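Local coordinates for protein lipase (Acinetobacter baumannii, PDB 4OPM) that probably hydrolyses triacylglycerol ester bonds as a putative lipase built on the alpha/beta hydrolase fold, at residues 51-56 and 209-214; 92-97 and 215-220; 65-70 and 283-288; 137-142 and 289-294. All blocks are in the same frame, centred on the assembly; numbering follows the deposited sequence. Where two conformers were deposited one is given.

The four contacts share two helices. Contacts 1 and 2 use neighbouring turns of helix 190-220, which meets first the loop after strand 46-50 and then the start of helix 94-107; their centres lie 10 Å apart and they touch. Contacts 3 and 4 likewise use successive turns of helix 281-298, with centres 11 Å apart, on the loop before strand 72-76 and on strand 137-143. Contact 4 alone joins only buried residues; the other three are partly buried. Contacts 1 to 3 are carbon packing throughout, whereas in contact 4 a backbone carbonyl and a serine hydroxyl also touch the side chains of the helix. Contacts 1 and 2 adjoin a beta turn and a helix cap.

Contact 1 (51-56 and 209-214); sequences HGLAGS and KLVDQL
L53 reaches from the turn after strand 46-50 to helix 190-220 and packs on L210, V211 and L214. Its CB points at the helix, and CG continues the line outward, anti to the backbone N (chi1 175°), before the chain forks. Branch CD1 comes to rest 3.8 Å from L210 CB and also brushes V211 CG2 at 4.2 Å. Branch CD2 is turned to the other partner, 3.7 Å from V211 CG2, with L214 CD1 a looser neighbour at 4.4 Å. The side chains of L53 and L210 slide past each other in opposite directions, while that of V211 crosses L53 at about a right angle and so meets both methyls with the same CG2. T207 of the same helix and L121 of helix 121-132 add further carbon around L53.

What holds L53 in place is the type II turn from G52 to G55. G52 O takes two bonds, one from G55 N, closing the turn, and one from H51 ND1 at 2.7 Å, which lies in the imidazole plane and falls on a carbonyl lone pair. S56 CA covers the centre of one imidazole face, and H51 NE2 bonds L78 N, so the ring is fixed at both nitrogens. The His-Gly pair here resembles the one that begins the oxyanion loop of many lipases, so this turn probably lies beside the active site. The bonds of G52 O and of G55 O, the latter with S81, point elsewhere than at segment 209-214, to which L53 presents hydrocarbon: an apolar, non-directional junction near the probable active site.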
loop_
_atom_site.group_PDB
_atom_site.type_symbol
_atom_site.label_atom_id
_atom_site.label_comp_id
_atom_site.label_asym_id
_atom_site.label_seq_id
_atom_site.Cartn_x
_atom_site.Cartn_y
_atom_site.Cartn_z
ATOM N N HIS A 51 2.347 -0.450 1.143
ATOM C CA HIS A 51 1.298 0.345 1.789
ATOM C C HIS A 51 1.135 1.724 1.103
ATOM O O HIS A 51 1.943 2.106 0.248
ATOM C CB HIS A 51 1.573 0.512 3.301
ATOM C CG HIS A 51 2.756 1.376 3.613
ATOM N ND1 HIS A 51 2.688 2.764 3.524
ATOM C CD2 HIS A 51 4.000 1.027 4.018
ATOM C CE1 HIS A 51 3.885 3.206 3.884
ATOM N NE2 HIS A 51 4.703 2.198 4.201
ATOM N N GLY A 52 0.114 2.463 1.525
ATOM C CA GLY A 52 -0.195 3.777 0.971
ATOM C C GLY A 52 0.267 4.956 1.807
ATOM O O GLY A 52 1.008 4.790 2.783
ATOM N N LEU A 53 -0.202 6.163 1.430
ATOM C CA LEU A 53 0.177 7.438 2.061
ATOM C C LEU A 53 -0.181 7.462 3.540
ATOM O O LEU A 53 -1.318 7.158 3.888
ATOM C CB LEU A 53 -0.500 8.610 1.330
ATOM C CG LEU A 53 -0.338 10.030 1.909
ATOM C CD1 LEU A 53 1.081 10.519 1.797
ATOM C CD2 LEU A 53 -1.257 10.995 1.182
ATOM N N ALA A 54 0.807 7.806 4.399
ATOM C CA ALA A 54 0.703 7.873 5.873
ATOM C C ALA A 54 0.380 6.502 6.495
ATOM O O ALA A 54 0.136 6.419 7.698
ATOM C CB ALA A 54 -0.340 8.899 6.314
ATOM N N GLY A 55 0.445 5.442 5.693
ATOM C CA GLY A 55 0.229 4.085 6.187
ATOM C C GLY A 55 1.514 3.498 6.729
ATOM O O GLY A 55 2.445 4.239 7.059
ATOM N N SER A 56 1.574 2.161 6.836
ATOM C CA SER A 56 2.775 1.465 7.299
ATOM C C SER A 56 2.683 0.001 6.903
ATOM O O SER A 56 1.608 -0.469 6.482
ATOM C CB SER A 56 2.957 1.611 8.813
ATOM O OG SER A 56 2.128 0.710 9.529
ATOM N N LYS A 209 5.337 16.581 3.346
ATOM C CA LYS A 209 6.319 16.633 2.251
ATOM C C LYS A 209 5.883 15.696 1.111
ATOM O O LYS A 209 5.944 16.090 -0.054
ATOM C CB LYS A 209 7.735 16.276 2.745
ATOM C CG LYS A 209 8.361 17.371 3.589
ATOM C CD LYS A 209 9.706 16.953 4.158
ATOM C CE LYS A 209 10.411 18.129 4.787
ATOM N NZ LYS A 209 11.716 17.732 5.372
ATOM N N LEU A 210 5.422 14.479 1.464
ATOM C CA LEU A 210 4.924 13.481 0.512
ATOM C C LEU A 210 3.750 14.063 -0.288
ATOM O O LEU A 210 3.742 13.996 -1.518
ATOM C CB LEU A 210 4.491 12.201 1.261
ATOM C CG LEU A 210 5.596 11.211 1.589
ATOM C CD1 LEU A 210 5.302 10.468 2.890
ATOM C CD2 LEU A 210 5.774 10.210 0.463
ATOM N N VAL A 211 2.777 14.673 0.421
ATOM C CA VAL A 211 1.583 15.288 -0.177
ATOM C C VAL A 211 1.994 16.438 -1.116
ATOM O O VAL A 211 1.502 16.500 -2.237
ATOM C CB VAL A 211 0.578 15.748 0.908
ATOM C CG1 VAL A 211 -0.481 16.696 0.343
ATOM C CG2 VAL A 211 -0.081 14.529 1.551
ATOM N N ASP A 212 2.914 17.316 -0.683
ATOM C CA ASP A 212 3.346 18.428 -1.544
ATOM C C ASP A 212 3.957 17.916 -2.852
ATOM O O ASP A 212 3.701 18.501 -3.913
ATOM C CB ASP A 212 4.333 19.329 -0.798
ATOM C CG ASP A 212 3.662 20.184 0.262
ATOM O OD1 ASP A 212 2.453 20.491 0.103
ATOM O OD2 ASP A 212 4.365 20.635 1.192
ATOM N N GLN A 213 4.734 16.812 -2.774
ATOM C CA GLN A 213 5.378 16.164 -3.920
ATOM C C GLN A 213 4.317 15.567 -4.849
ATOM O O GLN A 213 4.456 15.619 -6.073
ATOM C CB GLN A 213 6.358 15.068 -3.445
ATOM C CG GLN A 213 7.597 15.585 -2.711
ATOM C CD GLN A 213 8.571 16.280 -3.618
ATOM O OE1 GLN A 213 9.280 15.651 -4.408
ATOM N NE2 GLN A 213 8.638 17.595 -3.510
ATOM N N LEU A 214 3.242 14.988 -4.251
ATOM C CA LEU A 214 2.139 14.392 -5.010
ATOM C C LEU A 214 1.381 15.469 -5.786
ATOM O O LEU A 214 1.052 15.273 -6.956
ATOM C CB LEU A 214 1.165 13.681 -4.063
ATOM C CG LEU A 214 1.393 12.231 -3.826
ATOM C CD1 LEU A 214 0.367 11.714 -2.823
ATOM C CD2 LEU A 214 1.264 11.438 -5.142
#

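Contact 2 (92-97 and 215-220); sequences YSVPNL and IALNKV
L217, in the last turns of helix 190-220, sets its two methyls on V94 and P95, the first two residues of helix 94-107. CD2 lies 3.9 Å from V94 CB and a little farther from V94 CG2, the two side chains crossing at about a right angle. CD1 takes the proline, 4.0 Å from P95 CD and 4.2 Å from P95 CG, where the side chains run past one another in opposite directions. With CG anti to its backbone N (chi1 -169°), L217 extends its fork so that each branch has its own partner.

The next shell fixes V94 and P95. S93 is the N-cap: its OG accepts from N96 N at 3.2 Å, and its carbonyl O takes the first helical bond, from L97 N. D91 holds S93 N through OD1 and N96 ND2 through its backbone O. V94 is backed by L121, I125 and L128 of helix 121-132.

A polyethylene glycol molecule, probably from the crystallisation liquor, lies near L217. The polar work is thus done within the capped helix start; the contact of these two segments is apolar and rests on the methyls of L217, while L210 on L97 and L214 on V94 continue the packing of the helices.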
loop_
_atom_site.group_PDB
_atom_site.type_symbol
_atom_site.label_atom_id
_atom_site.label_comp_id
_atom_site.label_asym_id
_atom_site.label_seq_id
_atom_site.Cartn_x
_atom_site.Cartn_y
_atom_site.Cartn_z
ATOM N N TYR A 92 10.777 12.755 -1.311
ATOM C CA TYR A 92 9.597 11.905 -1.144
ATOM C C TYR A 92 8.741 11.753 -2.420
ATOM O O TYR A 92 7.598 11.287 -2.332
ATOM C CB TYR A 92 8.715 12.455 -0.012
ATOM C CG TYR A 92 9.341 12.325 1.355
ATOM C CD1 TYR A 92 9.162 11.175 2.118
ATOM C CD2 TYR A 92 10.088 13.366 1.902
ATOM C CE1 TYR A 92 9.722 11.057 3.389
ATOM C CE2 TYR A 92 10.661 13.260 3.167
ATOM C CZ TYR A 92 10.477 12.100 3.906
ATOM O OH TYR A 92 11.031 11.989 5.160
ATOM N N SER A 93 9.283 12.109 -3.600
ATOM C CA SER A 93 8.504 11.965 -4.834
ATOM C C SER A 93 8.256 10.496 -5.161
ATOM O O SER A 93 9.092 9.650 -4.825
ATOM C CB SER A 93 9.216 12.641 -6.001
ATOM O OG SER A 93 10.321 11.867 -6.439
ATOM N N VAL A 94 7.120 10.189 -5.821
ATOM C CA VAL A 94 6.762 8.822 -6.240
ATOM C C VAL A 94 7.919 8.224 -7.107
ATOM O O VAL A 94 8.338 7.110 -6.792
ATOM C CB VAL A 94 5.371 8.754 -6.929
ATOM C CG1 VAL A 94 5.097 7.374 -7.537
ATOM C CG2 VAL A 94 4.275 9.118 -5.934
ATOM N N PRO A 95 8.507 8.943 -8.110
ATOM C CA PRO A 95 9.654 8.372 -8.847
ATOM C C PRO A 95 10.813 7.951 -7.930
ATOM O O PRO A 95 11.391 6.889 -8.158
ATOM C CB PRO A 95 10.084 9.519 -9.783
ATOM C CG PRO A 95 8.829 10.298 -10.001
ATOM C CD PRO A 95 8.142 10.270 -8.663
ATOM N N ASN A 96 11.146 8.758 -6.896
ATOM C CA ASN A 96 12.243 8.407 -5.976
ATOM C C ASN A 96 11.846 7.236 -5.072
ATOM O O ASN A 96 12.674 6.370 -4.801
ATOM C CB ASN A 96 12.719 9.595 -5.131
ATOM C CG ASN A 96 14.051 9.317 -4.477
ATOM O OD1 ASN A 96 14.968 8.796 -5.116
ATOM N ND2 ASN A 96 14.176 9.582 -3.171
ATOM N N LEU A 97 10.580 7.175 -4.642
ATOM C CA LEU A 97 10.121 6.052 -3.820
ATOM C C LEU A 97 10.226 4.738 -4.618
ATOM O O LEU A 97 10.732 3.756 -4.086
ATOM C CB LEU A 97 8.683 6.285 -3.294
ATOM C CG LEU A 97 8.500 7.480 -2.347
ATOM C CD1 LEU A 97 7.032 7.697 -2.018
ATOM C CD2 LEU A 97 9.317 7.332 -1.065
ATOM N N ILE A 215 1.128 16.618 -5.131
ATOM C CA ILE A 215 0.456 17.770 -5.736
ATOM C C ILE A 215 1.276 18.239 -6.953
ATOM O O ILE A 215 0.712 18.406 -8.035
ATOM C CB ILE A 215 0.236 18.898 -4.687
ATOM C CG1 ILE A 215 -0.805 18.469 -3.606
ATOM C CG2 ILE A 215 -0.182 20.218 -5.361
ATOM C CD1 ILE A 215 -0.792 19.355 -2.367
ATOM N N ALA A 216 2.608 18.399 -6.776
ATOM C CA ALA A 216 3.520 18.821 -7.847
ATOM C C ALA A 216 3.557 17.780 -8.984
ATOM O O ALA A 216 3.523 18.180 -10.147
ATOM C CB ALA A 216 4.920 19.053 -7.299
ATOM N N LEU A 217 3.581 16.461 -8.659
ATOM C CA LEU A 217 3.592 15.377 -9.654
ATOM C C LEU A 217 2.322 15.420 -10.520
ATOM O O LEU A 217 2.405 15.304 -11.753
ATOM C CB LEU A 217 3.737 14.002 -8.967
ATOM C CG LEU A 217 4.013 12.815 -9.888
ATOM C CD1 LEU A 217 5.480 12.789 -10.344
ATOM C CD2 LEU A 217 3.683 11.506 -9.175
ATOM N N ASN A 218 1.161 15.649 -9.881
ATOM C CA ASN A 218 -0.134 15.754 -10.573
ATOM C C ASN A 218 -0.184 16.994 -11.512
ATOM O O ASN A 218 -0.910 16.978 -12.511
ATOM C CB ASN A 218 -1.273 15.790 -9.560
ATOM C CG ASN A 218 -2.640 15.719 -10.194
ATOM O OD1 ASN A 218 -3.062 14.678 -10.707
ATOM N ND2 ASN A 218 -3.339 16.840 -10.211
ATOM N N LYS A 219 0.588 18.054 -11.203
ATOM C CA LYS A 219 0.661 19.239 -12.065
ATOM C C LYS A 219 1.505 18.965 -13.297
ATOM O O LYS A 219 1.266 19.572 -14.342
ATOM C CB LYS A 219 1.233 20.455 -11.323
ATOM C CG LYS A 219 0.279 21.037 -10.298
ATOM C CD LYS A 219 0.909 22.176 -9.530
ATOM C CE LYS A 219 -0.023 22.685 -8.462
ATOM N NZ LYS A 219 0.669 23.607 -7.523
ATOM N N VAL A 220 2.521 18.088 -13.171
ATOM C CA VAL A 220 3.452 17.772 -14.264
ATOM C C VAL A 220 2.844 16.759 -15.246
ATOM O O VAL A 220 2.899 16.975 -16.458
ATOM C CB VAL A 220 4.816 17.256 -13.719
ATOM C CG1 VAL A 220 5.736 16.788 -14.852
ATOM C CG2 VAL A 220 5.513 18.322 -12.880
#

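Contact 3 (65-70 and 283-288); sequences HYLTTN and LVIQQY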
loop_
_atom_site.group_PDB
_atom_site.type_symbol
_atom_site.label_atom_id
_atom_site.label_comp_id
_atom_site.label_asym_id
_atom_site.label_seq_id
_atom_site.Cartn_x
_atom_site.Cartn_y
_atom_site.Cartn_z
ATOM N N HIS A 65 -1.284 -12.427 6.945
ATOM C CA HIS A 65 -1.574 -13.608 7.778
ATOM C C HIS A 65 -1.920 -14.848 6.910
ATOM O O HIS A 65 -1.559 -15.963 7.274
ATOM C CB HIS A 65 -2.741 -13.285 8.721
ATOM C CG HIS A 65 -3.281 -14.465 9.470
ATOM N ND1 HIS A 65 -2.641 -14.963 10.584
ATOM C CD2 HIS A 65 -4.412 -15.182 9.252
ATOM C CE1 HIS A 65 -3.391 -15.966 11.013
ATOM N NE2 HIS A 65 -4.459 -16.147 10.231
ATOM N N TYR A 66 -2.617 -14.644 5.767
ATOM C CA TYR A 66 -3.047 -15.744 4.900
ATOM C C TYR A 66 -2.032 -16.101 3.814
ATOM O O TYR A 66 -2.266 -17.051 3.059
ATOM C CB TYR A 66 -4.386 -15.375 4.225
ATOM C CG TYR A 66 -5.506 -15.223 5.227
ATOM C CD1 TYR A 66 -6.205 -16.335 5.691
ATOM C CD2 TYR A 66 -5.832 -13.976 5.754
ATOM C CE1 TYR A 66 -7.194 -16.212 6.663
ATOM C CE2 TYR A 66 -6.817 -13.838 6.731
ATOM C CZ TYR A 66 -7.499 -14.962 7.178
ATOM O OH TYR A 66 -8.474 -14.866 8.136
ATOM N N LEU A 67 -0.932 -15.347 3.726
ATOM C CA LEU A 67 0.041 -15.523 2.643
ATOM C C LEU A 67 1.387 -16.066 3.109
ATOM O O LEU A 67 2.130 -16.614 2.294
ATOM C CB LEU A 67 0.260 -14.165 1.941
ATOM C CG LEU A 67 -0.978 -13.548 1.255
ATOM C CD1 LEU A 67 -0.723 -12.123 0.868
ATOM C CD2 LEU A 67 -1.446 -14.388 0.060
ATOM N N THR A 68 1.712 -15.916 4.397
ATOM C CA THR A 68 3.012 -16.323 4.933
ATOM C C THR A 68 3.174 -17.865 5.021
ATOM O O THR A 68 4.286 -18.320 5.251
ATOM C CB THR A 68 3.278 -15.650 6.273
ATOM O OG1 THR A 68 2.180 -15.895 7.149
ATOM C CG2 THR A 68 3.530 -14.160 6.142
ATOM N N THR A 69 2.113 -18.661 4.814
ATOM C CA THR A 69 2.280 -20.119 4.841
ATOM C C THR A 69 2.862 -20.578 3.495
ATOM O O THR A 69 3.861 -21.302 3.484
ATOM C CB THR A 69 0.970 -20.849 5.188
ATOM O OG1 THR A 69 0.545 -20.460 6.494
ATOM C CG2 THR A 69 1.114 -22.375 5.149
ATOM N N ASN A 70 2.280 -20.113 2.375
ATOM C CA ASN A 70 2.685 -20.564 1.050
ATOM C C ASN A 70 3.510 -19.558 0.238
ATOM O O ASN A 70 3.913 -19.879 -0.886
ATOM C CB ASN A 70 1.451 -20.998 0.264
ATOM C CG ASN A 70 0.825 -22.215 0.874
ATOM O OD1 ASN A 70 1.506 -23.175 1.234
ATOM N ND2 ASN A 70 -0.466 -22.166 1.107
ATOM N N LEU A 283 -12.161 -11.506 2.115
ATOM C CA LEU A 283 -12.688 -11.344 0.751
ATOM C C LEU A 283 -11.562 -10.988 -0.225
ATOM O O LEU A 283 -11.582 -11.433 -1.368
ATOM C CB LEU A 283 -13.813 -10.303 0.715
ATOM C CG LEU A 283 -15.034 -10.649 1.632
ATOM C CD1 LEU A 283 -16.165 -9.654 1.434
ATOM C CD2 LEU A 283 -15.548 -12.087 1.395
ATOM N N VAL A 284 -10.555 -10.220 0.240
ATOM C CA VAL A 284 -9.383 -9.879 -0.577
ATOM C C VAL A 284 -8.613 -11.172 -0.882
ATOM O O VAL A 284 -8.303 -11.450 -2.037
ATOM C CB VAL A 284 -8.506 -8.833 0.159
ATOM C CG1 VAL A 284 -7.100 -8.728 -0.465
ATOM C CG2 VAL A 284 -9.209 -7.472 0.184
ATOM N N ILE A 285 -8.339 -11.976 0.162
ATOM C CA ILE A 285 -7.596 -13.239 0.036
ATOM C C ILE A 285 -8.358 -14.241 -0.835
ATOM O O ILE A 285 -7.739 -14.960 -1.617
ATOM C CB ILE A 285 -7.277 -13.782 1.453
ATOM C CG1 ILE A 285 -6.121 -12.952 2.095
ATOM C CG2 ILE A 285 -7.000 -15.284 1.492
ATOM C CD1 ILE A 285 -4.702 -13.123 1.365
ATOM N N GLN A 286 -9.699 -14.249 -0.740
ATOM C CA GLN A 286 -10.539 -15.136 -1.554
ATOM C C GLN A 286 -10.268 -14.935 -3.060
ATOM O O GLN A 286 -10.312 -15.905 -3.815
ATOM C CB GLN A 286 -12.013 -14.893 -1.232
ATOM C CG GLN A 286 -12.982 -15.784 -2.005
ATOM C CD GLN A 286 -14.369 -15.581 -1.482
ATOM O OE1 GLN A 286 -14.916 -14.480 -1.567
ATOM N NE2 GLN A 286 -14.919 -16.606 -0.844
ATOM N N GLN A 287 -9.906 -13.707 -3.469
ATOM C CA GLN A 287 -9.554 -13.391 -4.855
ATOM C C GLN A 287 -8.046 -13.513 -5.126
ATOM O O GLN A 287 -7.651 -14.010 -6.184
ATOM C CB GLN A 287 -9.990 -11.950 -5.199
ATOM C CG GLN A 287 -11.496 -11.697 -4.994
ATOM C CD GLN A 287 -12.393 -12.577 -5.843
ATOM O OE1 GLN A 287 -12.064 -12.949 -6.985
ATOM N NE2 GLN A 287 -13.557 -12.912 -5.304
ATOM N N TYR A 288 -7.206 -13.008 -4.212
ATOM C CA TYR A 288 -5.762 -12.945 -4.456
ATOM C C TYR A 288 -5.064 -14.317 -4.494
ATOM O O TYR A 288 -4.223 -14.524 -5.378
ATOM C CB TYR A 288 -5.094 -12.030 -3.413
ATOM C CG TYR A 288 -3.674 -11.610 -3.732
ATOM C CD1 TYR A 288 -3.257 -11.412 -5.053
ATOM C CD2 TYR A 288 -2.774 -11.305 -2.712
ATOM C CE1 TYR A 288 -1.963 -10.975 -5.346
ATOM C CE2 TYR A 288 -1.483 -10.858 -2.993
ATOM C CZ TYR A 288 -1.082 -10.703 -4.310
ATOM O OH TYR A 288 0.178 -10.243 -4.576
#
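The Y66 ring meets I285 obliquely, with I285 CG1 3.9 Å from Y66 CG and 3.8 Å from Y66 CD2. One face of this ring is covered by its neighbour H65, whose CD2 sits 3.6 Å above the plane over the centre; the H65 ring in turn stacks on W19. The second tyrosine, Y288, is approached at its edge: L67 CD1 lies near the ring plane, 4.1 Å from CE2, and the two side chains cross at about a right angle. F141 of strand 137-143 stacks with the Y288 ring.

Between the aromatic groups I285 does most of the touching. CG1 lies beside the backbone N (chi1 -75°) and the chain bends again at chi2, which carries CD1 into the angle between Y66 and L67. There CD1 stands 3.7 Å from Y66 CB, and at the same 3.7 Å from L67 CD2, while L67 CG is equally near. I285 CG2 goes to the tyrosine, 3.8 Å from Y66 CB. L67 also reaches V289 and L292 farther along the helix and V73 in strand 72-76, and V63 of helix 61-64 adds to the packing around I285.

This is the packing of the C-terminal helix of an alpha/beta hydrolase: helix 281-298 follows the last strand, 267-269, and the connection from helix 61-64 to strand 72-76 rests against it.

Contact 4 (137-142 and 289-294); sequences TKSLFL and VPFLLK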
loop_
_atom_site.group_PDB
_atom_site.type_symbol
_atom_site.label_atom_id
_atom_site.label_comp_id
_atom_site.label_asym_id
_atom_site.label_seq_id
_atom_site.Cartn_x
_atom_site.Cartn_y
_atom_site.Cartn_z
ATOM N N THR A 137 8.989 -8.063 -12.517
ATOM C CA THR A 137 7.604 -8.047 -12.038
ATOM C C THR A 137 6.842 -9.280 -12.573
ATOM O O THR A 137 6.584 -9.381 -13.775
ATOM C CB THR A 137 6.939 -6.706 -12.447
ATOM O OG1 THR A 137 7.780 -5.605 -12.042
ATOM C CG2 THR A 137 5.518 -6.554 -11.877
ATOM N N LYS A 138 6.471 -10.200 -11.674
ATOM C CA LYS A 138 5.758 -11.436 -12.029
ATOM C C LYS A 138 4.254 -11.202 -12.131
ATOM O O LYS A 138 3.589 -11.855 -12.930
ATOM C CB LYS A 138 6.051 -12.533 -10.996
ATOM C CG LYS A 138 5.762 -13.949 -11.489
ATOM C CD LYS A 138 6.252 -14.972 -10.486
ATOM C CE LYS A 138 6.389 -16.340 -11.090
ATOM N NZ LYS A 138 7.096 -17.268 -10.167
ATOM N N SER A 139 3.717 -10.321 -11.281
ATOM C CA SER A 139 2.285 -10.005 -11.264
ATOM C C SER A 139 2.074 -8.720 -10.515
ATOM O O SER A 139 2.945 -8.290 -9.748
ATOM C CB SER A 139 1.472 -11.134 -10.616
ATOM O OG SER A 139 1.571 -11.112 -9.200
ATOM N N LEU A 140 0.898 -8.127 -10.720
ATOM C CA LEU A 140 0.520 -6.879 -10.077
ATOM C C LEU A 140 -0.866 -7.011 -9.436
ATOM O O LEU A 140 -1.789 -7.523 -10.068
ATOM C CB LEU A 140 0.526 -5.786 -11.153
ATOM C CG LEU A 140 0.772 -4.337 -10.742
ATOM C CD1 LEU A 140 2.182 -4.148 -10.137
ATOM C CD2 LEU A 140 0.651 -3.431 -11.958
ATOM N N PHE A 141 -1.004 -6.558 -8.188
ATOM C CA PHE A 141 -2.291 -6.589 -7.508
ATOM C C PHE A 141 -2.559 -5.170 -7.051
ATOM O O PHE A 141 -1.815 -4.631 -6.233
ATOM C CB PHE A 141 -2.325 -7.605 -6.356
ATOM C CG PHE A 141 -3.609 -7.666 -5.551
ATOM C CD1 PHE A 141 -4.842 -7.379 -6.140
ATOM C CD2 PHE A 141 -3.593 -8.063 -4.215
ATOM C CE1 PHE A 141 -6.026 -7.452 -5.397
ATOM C CE2 PHE A 141 -4.777 -8.162 -3.481
ATOM C CZ PHE A 141 -5.987 -7.862 -4.074
ATOM N N LEU A 142 -3.558 -4.533 -7.658
ATOM C CA LEU A 142 -3.879 -3.145 -7.373
ATOM C C LEU A 142 -5.129 -3.056 -6.523
ATOM O O LEU A 142 -6.211 -3.428 -6.966
ATOM C CB LEU A 142 -4.053 -2.355 -8.678
ATOM C CG LEU A 142 -2.836 -2.340 -9.639
ATOM C CD1 LEU A 142 -3.185 -1.674 -10.976
ATOM C CD2 LEU A 142 -1.619 -1.653 -8.992
ATOM N N VAL A 289 -5.390 -15.234 -3.565
ATOM C CA VAL A 289 -4.743 -16.552 -3.530
ATOM C C VAL A 289 -5.007 -17.336 -4.873
ATOM O O VAL A 289 -4.029 -17.769 -5.481
ATOM C CB VAL A 289 -5.118 -17.339 -2.242
ATOM C CG1 VAL A 289 -4.749 -18.815 -2.359
ATOM C CG2 VAL A 289 -4.442 -16.706 -1.018
ATOM N N PRO A 290 -6.242 -17.459 -5.419
ATOM C CA PRO A 290 -6.398 -18.149 -6.722
ATOM C C PRO A 290 -5.656 -17.437 -7.866
ATOM O O PRO A 290 -5.136 -18.107 -8.756
ATOM C CB PRO A 290 -7.916 -18.132 -6.952
ATOM C CG PRO A 290 -8.504 -17.946 -5.598
ATOM C CD PRO A 290 -7.557 -17.050 -4.882
ATOM N N PHE A 291 -5.556 -16.091 -7.809
ATOM C CA PHE A 291 -4.832 -15.289 -8.803
ATOM C C PHE A 291 -3.343 -15.668 -8.781
ATOM O O PHE A 291 -2.784 -15.982 -9.833
ATOM C CB PHE A 291 -5.028 -13.781 -8.553
ATOM C CG PHE A 291 -4.166 -12.890 -9.423
ATOM C CD1 PHE A 291 -4.468 -12.698 -10.775
ATOM C CD2 PHE A 291 -3.033 -12.271 -8.904
ATOM C CE1 PHE A 291 -3.673 -11.870 -11.579
ATOM C CE2 PHE A 291 -2.233 -11.453 -9.709
ATOM C CZ PHE A 291 -2.557 -11.256 -11.041
ATOM N N LEU A 292 -2.720 -15.667 -7.589
ATOM C CA LEU A 292 -1.309 -16.037 -7.417
ATOM C C LEU A 292 -1.066 -17.475 -7.890
ATOM O O LEU A 292 -0.080 -17.716 -8.595
ATOM C CB LEU A 292 -0.881 -15.873 -5.953
ATOM C CG LEU A 292 -0.789 -14.441 -5.410
ATOM C CD1 LEU A 292 -0.603 -14.461 -3.879
ATOM C CD2 LEU A 292 0.392 -13.683 -6.048
ATOM N N LEU A 293 -1.994 -18.418 -7.563
ATOM C CA LEU A 293 -1.845 -19.812 -7.997
ATOM C C LEU A 293 -1.862 -19.910 -9.534
ATOM O O LEU A 293 -1.050 -20.636 -10.112
ATOM C CB LEU A 293 -2.943 -20.687 -7.383
ATOM C CG LEU A 293 -2.670 -22.192 -7.334
ATOM C CD1 LEU A 293 -1.490 -22.514 -6.406
ATOM C CD2 LEU A 293 -3.900 -22.938 -6.862
ATOM N N LYS A 294 -2.766 -19.159 -10.187
ATOM C CA LYS A 294 -2.900 -19.129 -11.641
ATOM C C LYS A 294 -1.619 -18.586 -12.300
ATOM O O LYS A 294 -1.140 -19.179 -13.275
ATOM C CB LYS A 294 -4.119 -18.287 -12.036
ATOM C CG LYS A 294 -4.489 -18.433 -13.506
ATOM C CD LYS A 294 -5.829 -17.787 -13.829
ATOM C CE LYS A 294 -5.669 -16.351 -14.252
ATOM N NZ LYS A 294 -6.835 -15.863 -15.034
#
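Carbon packing carries most of this contact, and F291 does most of it. Its CG lies anti to the backbone N (chi1 172°), sending the ring from the helix toward the strand, where CE2 comes 3.8 Å from S139 CB and CZ 4.1 Å from the same carbon. The serine approaches the ring obliquely, as does the backbone carbonyl of its neighbour, with L140 O 3.9 Å from F291 CZ. L292 adds its tip: CD2 lies 4.2 Å from S139 OG, a loose contact of a methyl with a hydroxyl. L238 and Q264 also touch F291.

The polar partners are found beside the interface. S139 OG, buried under the helix, is satisfied by H115 ND1 of strand 114-119, which pins the hydroxyl while CB faces the phenyl ring. At the margin K138, where the chain turns a corner, sends NZ to a salt bridge with E296, a turn beyond F291 and L292, tying that corner to the same helix by charge.

The strand 139-142 and helix 289-294 axes pass 10.2 Å apart at 166°, nearly antiparallel, as expected of a helix lying on parallel strands. Strand 137-143 runs between strands 114-119 and 237-242; S139 and F141 face helix 281-298, whereas L140 points away, to A126 and L127 of helix 121-132, so the sheet is sandwiched between these two helices.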